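Long-range contacts in ABC transporter substrate-binding protein (Rhizobium radiobacter, PDB 6TFX), which binds the opine mannopinic acid as a periplasmic solute-binding protein and probably delivers it to an ABC transporter for import: residues 191-196 with 486-492; 206-210 with 222-226; 295-301 with 390-396; 317-321 with 355-359. All coordinates share one frame; numbering follows the deposited sequence.

How the contacts relate
Contact 1 joins parts of the chain 290 residues apart, and the other three fall inside the loop it closes. Within that loop contact 2 comes first, then contact 3, with contact 4 nested inside contact 3. The centres of contacts 1 and 2 are about 25 Å apart; contact 2 contains the end of strand 221-223 of the mixed sheet, while 191-196 leads into strand 198-203 of it. Contacts 2 and 3 lie on opposite sides of the chain's centre. Contact 2 reaches the bound opine through Q226 and contact 3 lies close to it, whereas contacts 1 and 4, about 55 Å apart between centres, tie together parts of the fold away from the pocket.

Contact 1 (191-196 with 486-492); sequences RGKPKL and ITEQTYF
L196 packs tightly into a hydrophobic corner formed by I486, T490 and F492. CD1 lies 3.7 Å from I486 CG2 and also touches the methyl of T490, while CD2 comes within 3.6 Å of F492 CE2, approaching the ring obliquely. A branched leucine suits this place because one residue can reach two walls at once; L6 of strand 5-10 touches both L196 and F492. P194 adds a compact ring, its CG 3.9 Å from E488 CB.

The segment 486-492 lies near the C-terminus and brings the chain back beside 191-196. A type I turn from T487 to T490 leads into the short strand 491-492, which pairs antiparallel with 470-471. An ST turn, in which T487 OG1 accepts from Q489 N, shapes the start of the bend. Across the contact the direct polar link is K195 N to E488 O, a long bond of 3.3 Å. Waters add further bridges: one molecule joins L196 N to the carbonyls of T487 and T490, and another bridges K193 O and E488 O.

The looser, solvent side is that of K195, whose extended chain runs alongside Y491 CB and whose NZ reaches Q489 O through a water. R191 and E488 meet closely, but as carbon against oxygen: with CG between its backbone N and carbonyl carbon (chi1 77°) and a bend at chi2 (-75°), E488 brings OE2 to 3.4 Å from R191 CD. The guanidinium goes on to a salt bridge with D55 and NE bonds to Y189 OH, while R191 NE and E488 OE2 remain 4.6 Å apart.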
loop_
_atom_site.group_PDB
_atom_site.type_symbol
_atom_site.label_atom_id
_atom_site.label_comp_id
_atom_site.label_asym_id
_atom_site.label_seq_id
_atom_site.Cartn_x
_atom_site.Cartn_y
_atom_site.Cartn_z
ATOM N N ARG A 191 -25.089 6.835 -3.240
ATOM C CA ARG A 191 -24.832 8.174 -3.817
ATOM C C ARG A 191 -25.443 8.294 -5.199
ATOM O O ARG A 191 -25.368 9.360 -5.809
ATOM C CB ARG A 191 -23.329 8.479 -3.899
ATOM C CG ARG A 191 -22.603 8.423 -2.567
ATOM C CD ARG A 191 -21.132 8.793 -2.726
ATOM N NE ARG A 191 -20.367 8.518 -1.507
ATOM C CZ ARG A 191 -20.191 9.392 -0.519
ATOM N NH1 ARG A 191 -20.696 10.624 -0.611
ATOM N NH2 ARG A 191 -19.496 9.053 0.554
ATOM N N GLY A 192 -26.034 7.204 -5.679
ATOM C CA GLY A 192 -26.647 7.142 -7.000
ATOM C C GLY A 192 -26.039 6.028 -7.822
ATOM O O GLY A 192 -24.882 5.634 -7.608
ATOM N N LYS A 193 -26.813 5.512 -8.765
ATOM C CA LYS A 193 -26.354 4.423 -9.619
ATOM C C LYS A 193 -25.142 4.881 -10.480
ATOM O O LYS A 193 -25.205 5.939 -11.123
ATOM C CB LYS A 193 -27.502 3.953 -10.541
ATOM C CG LYS A 193 -27.154 2.718 -11.369
ATOM C CD LYS A 193 -28.256 2.350 -12.357
ATOM C CE LYS A 193 -27.995 0.993 -12.965
ATOM N NZ LYS A 193 -29.124 0.537 -13.816
ATOM N N PRO A 194 -24.045 4.100 -10.522
ATOM C CA PRO A 194 -22.908 4.498 -11.357
ATOM C C PRO A 194 -23.260 4.747 -12.816
ATOM O O PRO A 194 -24.179 4.129 -13.373
ATOM C CB PRO A 194 -21.937 3.320 -11.214
ATOM C CG PRO A 194 -22.227 2.796 -9.840
ATOM C CD PRO A 194 -23.718 2.884 -9.735
ATOM N N LYS A 195 -22.492 5.647 -13.444
ATOM C CA LYS A 195 -22.638 5.949 -14.877
ATOM C C LYS A 195 -22.075 4.806 -15.713
ATOM O O LYS A 195 -22.539 4.578 -16.825
ATOM C CB LYS A 195 -21.940 7.266 -15.218
ATOM C CG LYS A 195 -22.671 8.433 -14.590
ATOM C CD LYS A 195 -21.985 9.737 -14.930
ATOM C CE LYS A 195 -22.713 10.851 -14.212
ATOM N NZ LYS A 195 -22.207 12.184 -14.624
ATOM N N LEU A 196 -21.100 4.070 -15.164
ATOM C CA LEU A 196 -20.559 2.884 -15.831
ATOM C C LEU A 196 -21.425 1.694 -15.422
ATOM O O LEU A 196 -21.816 1.590 -14.261
ATOM C CB LEU A 196 -19.108 2.606 -15.387
ATOM C CG LEU A 196 -18.060 3.669 -15.705
ATOM C CD1 LEU A 196 -16.740 3.269 -15.097
ATOM C CD2 LEU A 196 -17.886 3.855 -17.211
ATOM N N ILE A 486 -12.232 4.313 -9.350
ATOM C CA ILE A 486 -13.417 4.319 -10.207
ATOM C C ILE A 486 -14.611 4.397 -9.254
ATOM O O ILE A 486 -14.700 3.638 -8.286
ATOM C CB ILE A 486 -13.467 3.094 -11.155
ATOM C CG1 ILE A 486 -12.193 3.087 -12.044
ATOM C CG2 ILE A 486 -14.739 3.133 -12.011
ATOM C CD1 ILE A 486 -11.966 1.817 -12.724
ATOM N N THR A 487 -15.484 5.380 -9.494
ATOM C CA THR A 487 -16.628 5.616 -8.623
ATOM C C THR A 487 -17.905 5.684 -9.455
ATOM O O THR A 487 -17.886 5.462 -10.680
ATOM C CB THR A 487 -16.476 6.953 -7.843
ATOM O OG1 THR A 487 -16.674 8.031 -8.746
ATOM C CG2 THR A 487 -15.124 7.095 -7.104
ATOM N N GLU A 488 -19.014 6.059 -8.798
ATOM C CA GLU A 488 -20.293 6.259 -9.496
ATOM C C GLU A 488 -20.205 7.495 -10.440
ATOM O O GLU A 488 -21.085 7.694 -11.277
ATOM C CB GLU A 488 -21.452 6.412 -8.476
ATOM C CG GLU A 488 -21.557 7.766 -7.770
ATOM C CD GLU A 488 -20.548 8.057 -6.678
ATOM O OE1 GLU A 488 -19.666 7.208 -6.415
ATOM O OE2 GLU A 488 -20.654 9.140 -6.064
ATOM N N GLN A 489 -19.169 8.341 -10.268
ATOM C CA GLN A 489 -19.001 9.569 -11.067
ATOM C C GLN A 489 -18.228 9.324 -12.379
ATOM O O GLN A 489 -18.273 10.154 -13.275
ATOM C CB GLN A 489 -18.240 10.642 -10.257
ATOM C CG GLN A 489 -18.738 10.923 -8.838
ATOM C CD GLN A 489 -17.584 11.368 -7.939
ATOM O OE1 GLN A 489 -17.319 12.568 -7.802
ATOM N NE2 GLN A 489 -16.853 10.422 -7.311
ATOM N N THR A 490 -17.439 8.241 -12.446
ATOM C CA THR A 490 -16.604 7.940 -13.618
ATOM C C THR A 490 -17.476 7.814 -14.874
ATOM O O THR A 490 -18.521 7.165 -14.849
ATOM C CB THR A 490 -15.827 6.659 -13.392
ATOM O OG1 THR A 490 -15.257 6.723 -12.083
ATOM C CG2 THR A 490 -14.730 6.450 -14.450
ATOM N N TYR A 491 -17.039 8.419 -15.970
ATOM C CA TYR A 491 -17.865 8.417 -17.173
ATOM C C TYR A 491 -17.032 8.463 -18.457
ATOM O O TYR A 491 -15.862 8.830 -18.417
ATOM C CB TYR A 491 -18.802 9.660 -17.114
ATOM C CG TYR A 491 -18.053 10.971 -17.212
ATOM C CD1 TYR A 491 -17.485 11.559 -16.085
ATOM C CD2 TYR A 491 -17.875 11.609 -18.438
ATOM C CE1 TYR A 491 -16.735 12.727 -16.177
ATOM C CE2 TYR A 491 -17.138 12.791 -18.539
ATOM C CZ TYR A 491 -16.571 13.348 -17.400
ATOM O OH TYR A 491 -15.830 14.511 -17.451
ATOM N N PHE A 492 -17.691 8.205 -19.608
ATOM C CA PHE A 492 -17.093 8.331 -20.929
ATOM C C PHE A 492 -17.766 9.513 -21.652
ATOM O O PHE A 492 -18.955 9.777 -21.451
ATOM C CB PHE A 492 -17.286 7.053 -21.758
ATOM C CG PHE A 492 -16.337 5.959 -21.358
ATOM C CD1 PHE A 492 -15.000 6.008 -21.729
ATOM C CD2 PHE A 492 -16.775 4.880 -20.598
ATOM C CE1 PHE A 492 -14.113 5.000 -21.339
ATOM C CE2 PHE A 492 -15.893 3.853 -20.241
ATOM C CZ PHE A 492 -14.570 3.926 -20.611
HETATM O O HOH W 1 -23.690 8.465 -10.914
HETATM O O HOH W 2 -19.818 12.357 -13.189
HETATM O O HOH W 3 -19.539 5.432 -12.954
#

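Contact 2 (206-210 with 222-226); sequences NEAAR and EQGNQ. With N72 ((2~{R})-2-[[(3~{R},4~{R},5~{S})-3,4,5,6-tetrakis(oxidanyl)-2-oxidanylidene-hexyl]amino]pentanedioic acid), chain C.
R210 and E207, one turn apart on helix 207-215, grip the end of strand 221-223 and the loop that follows, closing a beta-alpha-beta crossover whose strands, 198-203 and 221-223, flank strand 5-10 in the mixed sheet. R210 NH1 donates to Q223 O at 2.9 Å, with an N-H...O angle of 163°; the acceptor lies in the guanidinium plane, although NH1 stands well above the plane of the carbonyl. A bend at chi3 (-35°) turns the guanidinium to this carbonyl, while NE is satisfied by L204 O. R210 thus ties the approach to its own helix to the strand. E222 OE2 packs on the R210 methylene CG at 3.4 Å, but the charged atoms stay apart, R210 NE 4.9 Å from OE2.

N225 ND2 gives two weak bonds to the E207 carboxylate, 3.1 Å to OE1 and 3.3 Å to OE2, while N225 OD1 accepts from D227 N. A water donates to E207 OE2 and G224 O and accepts from R210 NH1. N206 is the N-cap, its OD1 accepting from A209 N, as suits a short amide side chain. The loop leads directly to the opine, where Q226 OE1 lies 2.9 Å from hydroxyl OAB of N72.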
loop_
_atom_site.group_PDB
_atom_site.type_symbol
_atom_site.label_atom_id
_atom_site.label_comp_id
_atom_site.label_asym_id
_atom_site.label_seq_id
_atom_site.Cartn_x
_atom_site.Cartn_y
_atom_site.Cartn_z
ATOM N N ASN A 206 2.316 -9.000 -18.297
ATOM C CA ASN A 206 3.325 -8.783 -19.334
ATOM C C ASN A 206 3.138 -7.385 -19.931
ATOM O O ASN A 206 2.089 -7.099 -20.520
ATOM C CB ASN A 206 3.228 -9.861 -20.401
ATOM C CG ASN A 206 4.281 -9.696 -21.470
ATOM O OD1 ASN A 206 4.077 -8.999 -22.467
ATOM N ND2 ASN A 206 5.435 -10.312 -21.269
ATOM N N GLU A 207 4.126 -6.502 -19.724
ATOM C CA GLU A 207 4.078 -5.100 -20.175
ATOM C C GLU A 207 3.864 -4.959 -21.672
ATOM O O GLU A 207 3.074 -4.108 -22.091
ATOM C CB GLU A 207 5.330 -4.319 -19.734
ATOM C CG GLU A 207 5.383 -4.067 -18.229
ATOM C CD GLU A 207 6.560 -3.262 -17.708
ATOM O OE1 GLU A 207 7.581 -3.129 -18.421
ATOM O OE2 GLU A 207 6.466 -2.776 -16.559
ATOM N N ALA A 208 4.529 -5.807 -22.478
ATOM C CA ALA A 208 4.361 -5.738 -23.942
ATOM C C ALA A 208 2.913 -6.057 -24.354
ATOM O O ALA A 208 2.343 -5.330 -25.169
ATOM C CB ALA A 208 5.339 -6.678 -24.640
ATOM N N ALA A 209 2.303 -7.108 -23.761
ATOM C CA ALA A 209 0.902 -7.485 -24.057
ATOM C C ALA A 209 -0.067 -6.394 -23.572
ATOM O O ALA A 209 -1.034 -6.072 -24.269
ATOM C CB ALA A 209 0.567 -8.818 -23.397
ATOM N N ARG A 210 0.203 -5.815 -22.372
ATOM C CA ARG A 210 -0.648 -4.738 -21.849
ATOM C C ARG A 210 -0.620 -3.512 -22.778
ATOM O O ARG A 210 -1.678 -2.982 -23.122
ATOM C CB ARG A 210 -0.212 -4.360 -20.422
ATOM C CG ARG A 210 -1.249 -3.530 -19.644
ATOM C CD ARG A 210 -0.736 -3.083 -18.262
ATOM N NE ARG A 210 0.123 -4.098 -17.660
ATOM C CZ ARG A 210 1.315 -3.890 -17.119
ATOM N NH1 ARG A 210 1.787 -2.653 -16.977
ATOM N NH2 ARG A 210 2.021 -4.908 -16.655
ATOM N N GLU A 222 -4.654 1.635 -18.740
ATOM C CA GLU A 222 -3.619 0.633 -18.529
ATOM C C GLU A 222 -2.619 1.103 -17.499
ATOM O O GLU A 222 -2.262 2.289 -17.465
ATOM C CB GLU A 222 -2.918 0.205 -19.822
ATOM C CG GLU A 222 -1.935 1.228 -20.373
ATOM C CD GLU A 222 -0.758 0.689 -21.164
ATOM O OE1 GLU A 222 -0.199 1.464 -21.968
ATOM O OE2 GLU A 222 -0.385 -0.491 -20.981
ATOM N N GLN A 223 -2.202 0.188 -16.637
ATOM C CA GLN A 223 -1.149 0.501 -15.676
ATOM C C GLN A 223 0.154 0.660 -16.456
ATOM O O GLN A 223 0.429 -0.100 -17.405
ATOM C CB GLN A 223 -1.014 -0.626 -14.653
ATOM C CG GLN A 223 -0.021 -0.305 -13.532
ATOM C CD GLN A 223 -0.096 -1.283 -12.399
ATOM O OE1 GLN A 223 -0.900 -2.231 -12.399
ATOM N NE2 GLN A 223 0.742 -1.057 -11.369
ATOM N N GLY A 224 0.941 1.637 -16.054
ATOM C CA GLY A 224 2.215 1.886 -16.691
ATOM C C GLY A 224 3.331 1.306 -15.868
ATOM O O GLY A 224 3.134 0.340 -15.125
ATOM N N ASN A 225 4.513 1.892 -15.996
ATOM C CA ASN A 225 5.633 1.488 -15.155
ATOM C C ASN A 225 6.416 2.750 -14.759
ATOM O O ASN A 225 5.942 3.875 -14.990
ATOM C CB ASN A 225 6.498 0.419 -15.831
ATOM C CG ASN A 225 7.254 0.901 -17.038
ATOM O OD1 ASN A 225 7.423 2.109 -17.269
ATOM N ND2 ASN A 225 7.772 -0.049 -17.818
ATOM N N GLN A 226 7.583 2.569 -14.139
ATOM C CA GLN A 226 8.357 3.724 -13.625
ATOM C C GLN A 226 9.338 4.320 -14.625
ATOM O O GLN A 226 10.024 5.300 -14.313
ATOM C CB GLN A 226 9.101 3.301 -12.351
ATOM C CG GLN A 226 8.184 2.883 -11.195
ATOM C CD GLN A 226 7.555 1.512 -11.385
ATOM O OE1 GLN A 226 8.204 0.555 -11.834
ATOM N NE2 GLN A 226 6.267 1.412 -11.086
HETATM O OAB N72 C . 9.463 -0.064 -9.271
HETATM C CAF N72 C . 8.978 -0.255 -7.927
HETATM C CAG N72 C . 7.669 -1.096 -7.757
HETATM O OAC N72 C . 6.959 -1.258 -8.942
HETATM C CAH N72 C . 6.920 -0.702 -6.482
HETATM O OAM N72 C . 7.206 0.459 -5.799
HETATM C CAI N72 C . 5.450 -0.571 -6.138
HETATM O OAD N72 C . 4.707 -0.177 -7.271
HETATM C CAJ N72 C . 4.946 -1.739 -5.326
HETATM O OAE N72 C . 5.779 -2.389 -4.643
HETATM C CAK N72 C . 3.448 -2.151 -5.392
HETATM N N N72 C . 2.777 -1.878 -4.144
HETATM C CA N72 C . 2.254 -2.908 -3.329
HETATM C C N72 C . 2.657 -4.328 -3.617
HETATM O O N72 C . 3.613 -5.080 -3.174
HETATM C CB N72 C . 2.306 -2.481 -1.860
HETATM C CG N72 C . 2.315 -3.549 -0.764
HETATM C CD N72 C . 1.698 -3.072 0.553
HETATM O OE1 N72 C . 0.774 -2.196 0.581
HETATM O OE2 N72 C . 2.112 -3.577 1.620
HETATM O OXT N72 C . 1.765 -4.701 -4.400
HETATM O O HOH W 4 4.273 -2.602 -15.022
#

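Contact 3 (295-301 with 390-396); sequences VIPSNNL and PIADYYL
The start of helix 392-400 is held to the loop 295-301 by a single beta bridge, L301 with I391, and by a hydrophobic patch one turn into the helix. The bridge has two backbone bonds: L301 N donates almost straight to P390 O at 2.9 Å (177°), and A392 N donates to L301 O, nearly in line with its C=O. P390, which has no N-H to offer, takes part as acceptor, and its ring packs through CB on N299 O.

Further along, P297 lays its CD over the face of the Y395 ring, 3.5 Å from the ring centre; next to the proline nitrogen, CD carries somewhat polarised C-H bonds suited to this CH-pi contact. The hydroxyl of Y395 reaches A386 O, and its ring stacks on F399. I296 fills the space beside it: CG2 meets L396 CD2 at 3.7 Å, while CD1 touches the small A392 CB at 3.5 Å. The side chain of Y395 is about 8 Å from the bound opine, so the packing lies near the pocket. N300 holds the loop's shape, its ND2 donating to P297 O; a water that accepts from Y395 N lies 2.7 Å from N300 OD1 and probably donates to it.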
loop_
_atom_site.group_PDB
_atom_site.type_symbol
_atom_site.label_atom_id
_atom_site.label_comp_id
_atom_site.label_asym_id
_atom_site.label_seq_id
_atom_site.Cartn_x
_atom_site.Cartn_y
_atom_site.Cartn_z
ATOM N N VAL A 295 14.308 6.257 5.583
ATOM C CA VAL A 295 13.722 4.934 5.490
ATOM C C VAL A 295 12.193 4.923 5.552
ATOM O O VAL A 295 11.590 3.857 5.700
ATOM C CB VAL A 295 14.346 4.000 6.556
ATOM C CG1 VAL A 295 15.820 3.727 6.239
ATOM C CG2 VAL A 295 14.183 4.591 7.968
ATOM N N ILE A 296 11.576 6.093 5.403
ATOM C CA ILE A 296 10.135 6.261 5.292
ATOM C C ILE A 296 9.875 7.208 4.115
ATOM O O ILE A 296 10.758 7.998 3.766
ATOM C CB ILE A 296 9.465 6.743 6.605
ATOM C CG1 ILE A 296 9.725 8.247 6.872
ATOM C CG2 ILE A 296 9.863 5.847 7.800
ATOM C CD1 ILE A 296 9.003 8.737 8.134
ATOM N N PRO A 297 8.687 7.142 3.486
ATOM C CA PRO A 297 8.428 8.015 2.316
ATOM C C PRO A 297 8.521 9.505 2.665
ATOM O O PRO A 297 8.229 9.903 3.797
ATOM C CB PRO A 297 7.017 7.622 1.878
ATOM C CG PRO A 297 6.866 6.168 2.350
ATOM C CD PRO A 297 7.554 6.217 3.726
ATOM N N SER A 298 8.936 10.329 1.689
ATOM C CA SER A 298 9.183 11.760 1.957
ATOM C C SER A 298 7.933 12.494 2.419
ATOM O O SER A 298 8.036 13.487 3.152
ATOM C CB SER A 298 9.806 12.449 0.747
ATOM O OG SER A 298 8.875 12.454 -0.320
ATOM N N ASN A 299 6.755 12.005 1.985
ATOM C CA ASN A 299 5.482 12.616 2.342
ATOM C C ASN A 299 5.035 11.899 3.627
ATOM O O ASN A 299 4.220 10.961 3.587
ATOM C CB ASN A 299 4.493 12.415 1.178
ATOM C CG ASN A 299 3.025 12.327 1.511
ATOM O OD1 ASN A 299 2.368 11.293 1.273
ATOM N ND2 ASN A 299 2.488 13.397 2.073
ATOM N N ASN A 300 5.709 12.217 4.716
ATOM C CA ASN A 300 5.357 11.787 6.050
ATOM C C ASN A 300 5.590 12.918 7.007
ATOM O O ASN A 300 6.699 13.463 7.048
ATOM C CB ASN A 300 6.197 10.616 6.534
ATOM C CG ASN A 300 5.556 9.297 6.275
ATOM O OD1 ASN A 300 4.765 8.816 7.067
ATOM N ND2 ASN A 300 5.899 8.686 5.168
ATOM N N LEU A 301 4.611 13.151 7.889
ATOM C CA LEU A 301 4.855 14.048 9.017
ATOM C C LEU A 301 5.932 13.296 9.832
ATOM O O LEU A 301 5.757 12.097 10.109
ATOM C CB LEU A 301 3.575 14.190 9.875
ATOM C CG LEU A 301 3.754 14.824 11.252
ATOM C CD1 LEU A 301 4.185 16.254 11.118
ATOM C CD2 LEU A 301 2.448 14.780 12.063
ATOM N N PRO A 390 0.259 9.195 5.861
ATOM C CA PRO A 390 1.427 10.087 5.934
ATOM C C PRO A 390 1.781 10.662 7.304
ATOM O O PRO A 390 1.985 11.890 7.447
ATOM C CB PRO A 390 1.080 11.207 4.943
ATOM C CG PRO A 390 -0.433 11.265 4.972
ATOM C CD PRO A 390 -0.848 9.805 5.089
ATOM N N ILE A 391 1.919 9.769 8.290
ATOM C CA ILE A 391 2.400 10.101 9.627
ATOM C C ILE A 391 3.463 9.038 9.885
ATOM O O ILE A 391 3.192 7.859 9.675
ATOM C CB ILE A 391 1.280 10.084 10.680
ATOM C CG1 ILE A 391 0.247 11.214 10.400
ATOM C CG2 ILE A 391 1.885 10.228 12.078
ATOM C CD1 ILE A 391 -0.966 11.177 11.294
ATOM N N ALA A 392 4.684 9.459 10.287
ATOM C CA ALA A 392 5.808 8.516 10.440
ATOM C C ALA A 392 5.499 7.289 11.264
ATOM O O ALA A 392 6.079 6.215 11.003
ATOM C CB ALA A 392 7.033 9.229 10.993
ATOM N N ASP A 393 4.609 7.414 12.271
ATOM C CA ASP A 393 4.270 6.272 13.132
ATOM C C ASP A 393 3.856 5.033 12.341
ATOM O O ASP A 393 4.183 3.910 12.746
ATOM C CB ASP A 393 3.113 6.622 14.101
ATOM C CG ASP A 393 2.727 5.411 14.944
ATOM O OD1 ASP A 393 3.621 4.845 15.618
ATOM O OD2 ASP A 393 1.538 5.011 14.907
ATOM N N TYR A 394 3.137 5.219 11.220
ATOM C CA TYR A 394 2.656 4.047 10.476
ATOM C C TYR A 394 3.797 3.300 9.814
ATOM O O TYR A 394 3.982 2.112 10.083
ATOM C CB TYR A 394 1.562 4.453 9.465
ATOM C CG TYR A 394 0.309 4.873 10.213
ATOM C CD1 TYR A 394 -0.559 3.921 10.733
ATOM C CD2 TYR A 394 0.079 6.209 10.530
ATOM C CE1 TYR A 394 -1.668 4.285 11.493
ATOM C CE2 TYR A 394 -1.032 6.591 11.295
ATOM C CZ TYR A 394 -1.886 5.617 11.795
ATOM O OH TYR A 394 -2.976 5.934 12.562
ATOM N N TYR A 395 4.575 3.979 8.974
ATOM C CA TYR A 395 5.679 3.255 8.313
ATOM C C TYR A 395 6.660 2.737 9.347
ATOM O O TYR A 395 7.115 1.597 9.256
ATOM C CB TYR A 395 6.410 4.188 7.340
ATOM C CG TYR A 395 6.808 3.496 6.054
ATOM C CD1 TYR A 395 5.916 3.399 4.989
ATOM C CD2 TYR A 395 8.085 2.961 5.888
ATOM C CE1 TYR A 395 6.288 2.802 3.781
ATOM C CE2 TYR A 395 8.465 2.357 4.682
ATOM C CZ TYR A 395 7.562 2.281 3.630
ATOM O OH TYR A 395 7.926 1.668 2.440
ATOM N N LEU A 396 6.987 3.561 10.369
ATOM C CA LEU A 396 7.972 3.114 11.354
ATOM C C LEU A 396 7.500 1.891 12.135
ATOM O O LEU A 396 8.266 0.954 12.344
ATOM C CB LEU A 396 8.324 4.249 12.333
ATOM C CG LEU A 396 9.106 5.392 11.722
ATOM C CD1 LEU A 396 9.179 6.551 12.714
ATOM C CD2 LEU A 396 10.552 4.952 11.305
HETATM O O HOH W 5 3.791 6.278 7.029
#

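Contact 4 (317-321 with 355-359); sequences SKKLL and EGGFT
This is a helix-to-turn contact without direct hydrogen bonds: helix 314-323 rests against the turn that leads from helix 340-353 into strand 358-365, the second strand of a beta-alpha-beta unit begun by the parallel strand 330-337. The turn is a Schellman motif: F358 N bonds to V353 O and G357 N to A354 O, with G357 as the C-prime residue. Its positive phi (103°) would jam a side chain against the preceding carbonyl, which is why glycine sits here. G356 is glycine for another reason, since the neighbouring helix leaves its CA room for hydrogen alone on that side: S317 CB lies only 3.6 Å from it.

S317 is small enough to bring the helix this close. Its CB also touches G356 O at 3.4 Å, and its hydroxyl turns instead to A270 O. L321, one turn later, supplies the apolar half. With CG anti to the carbonyl carbon (chi1 -69°) and CD1 extended beyond it (chi2 -176°), CD1 lies 3.5 Å from G356 O and over the F358 ring, 4.2 Å from its centre and offset toward the rim. CD2 meets F358 CZ at 3.8 Å. G356 O is buried by these carbons and has no polar partner in the model, probably an energetic cost of the close fit. On the outer side K318 lies with CG 3.7 Å from G356 O, and its bent chain carries CD past E355 O.

On the F358 and L321 side, A270 of helix 265-272 touches both residues, as does V330 of strand 330-337, so helix, turn and two-stranded sheet share one small hydrophobic layer.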
loop_
_atom_site.group_PDB
_atom_site.type_symbol
_atom_site.label_atom_id
_atom_site.label_comp_id
_atom_site.label_asym_id
_atom_site.label_seq_id
_atom_site.Cartn_x
_atom_site.Cartn_y
_atom_site.Cartn_z
ATOM N N SER A 317 32.974 -0.287 -0.236
ATOM C CA SER A 317 32.272 -1.566 -0.124
ATOM C C SER A 317 33.284 -2.725 -0.138
ATOM O O SER A 317 33.248 -3.591 0.739
ATOM C CB SER A 317 31.320 -1.731 -1.306
ATOM O OG SER A 317 30.324 -0.731 -1.209
ATOM N N LYS A 318 34.202 -2.725 -1.129
ATOM C CA LYS A 318 35.189 -3.800 -1.247
ATOM C C LYS A 318 36.098 -3.869 -0.014
ATOM O O LYS A 318 36.411 -4.961 0.460
ATOM C CB LYS A 318 35.994 -3.627 -2.546
ATOM C CG LYS A 318 35.152 -3.900 -3.783
ATOM C CD LYS A 318 35.933 -3.635 -5.082
ATOM C CE LYS A 318 36.535 -4.893 -5.666
ATOM N NZ LYS A 318 36.043 -5.152 -7.048
ATOM N N LYS A 319 36.516 -2.698 0.508
ATOM C CA LYS A 319 37.371 -2.612 1.709
ATOM C C LYS A 319 36.644 -3.217 2.919
ATOM O O LYS A 319 37.227 -4.010 3.664
ATOM C CB LYS A 319 37.758 -1.147 1.978
ATOM C CG LYS A 319 38.642 -0.916 3.200
ATOM C CD LYS A 319 38.747 0.579 3.500
ATOM C CE LYS A 319 39.496 0.883 4.771
ATOM N NZ LYS A 319 39.522 2.347 5.046
ATOM N N LEU A 320 35.371 -2.851 3.102
ATOM C CA LEU A 320 34.562 -3.377 4.204
ATOM C C LEU A 320 34.364 -4.897 4.075
ATOM O O LEU A 320 34.464 -5.603 5.077
ATOM C CB LEU A 320 33.202 -2.671 4.241
ATOM C CG LEU A 320 33.226 -1.257 4.761
ATOM C CD1 LEU A 320 31.948 -0.519 4.383
ATOM C CD2 LEU A 320 33.453 -1.229 6.272
ATOM N N LEU A 321 34.085 -5.411 2.854
ATOM C CA LEU A 321 33.919 -6.868 2.698
ATOM C C LEU A 321 35.212 -7.594 3.039
ATOM O O LEU A 321 35.158 -8.642 3.682
ATOM C CB LEU A 321 33.459 -7.245 1.278
ATOM C CG LEU A 321 32.024 -6.824 0.942
ATOM C CD1 LEU A 321 31.611 -7.307 -0.433
ATOM C CD2 LEU A 321 31.033 -7.362 2.009
ATOM N N GLU A 355 29.455 -3.883 -8.404
ATOM C CA GLU A 355 30.601 -2.979 -8.323
ATOM C C GLU A 355 31.312 -3.034 -6.961
ATOM O O GLU A 355 32.540 -2.945 -6.908
ATOM C CB GLU A 355 30.153 -1.543 -8.656
ATOM C CG GLU A 355 31.244 -0.710 -9.284
ATOM C CD GLU A 355 31.796 -1.237 -10.597
ATOM O OE1 GLU A 355 31.006 -1.668 -11.470
ATOM O OE2 GLU A 355 33.038 -1.215 -10.745
ATOM N N GLY A 356 30.529 -3.215 -5.894
ATOM C CA GLY A 356 31.042 -3.265 -4.532
ATOM C C GLY A 356 31.336 -4.651 -4.012
ATOM O O GLY A 356 31.667 -4.801 -2.836
ATOM N N GLY A 357 31.197 -5.652 -4.876
ATOM C CA GLY A 357 31.543 -7.021 -4.509
ATOM C C GLY A 357 30.407 -7.971 -4.184
ATOM O O GLY A 357 30.683 -9.058 -3.651
ATOM N N PHE A 358 29.149 -7.601 -4.514
ATOM C CA PHE A 358 28.014 -8.492 -4.239
ATOM C C PHE A 358 27.505 -9.106 -5.504
ATOM O O PHE A 358 27.198 -8.372 -6.451
ATOM C CB PHE A 358 26.856 -7.740 -3.567
ATOM C CG PHE A 358 27.175 -7.285 -2.161
ATOM C CD1 PHE A 358 27.818 -6.078 -1.935
ATOM C CD2 PHE A 358 26.796 -8.055 -1.059
ATOM C CE1 PHE A 358 28.115 -5.659 -0.633
ATOM C CE2 PHE A 358 27.071 -7.629 0.245
ATOM C CZ PHE A 358 27.730 -6.433 0.452
ATOM N N THR A 359 27.355 -10.454 -5.518
ATOM C CA THR A 359 26.741 -11.088 -6.663
ATOM C C THR A 359 25.372 -11.508 -6.189
ATOM O O THR A 359 25.240 -12.448 -5.402
ATOM C CB THR A 359 27.532 -12.306 -7.158
ATOM O OG1 THR A 359 28.865 -11.908 -7.447
ATOM C CG2 THR A 359 26.894 -12.913 -8.403
#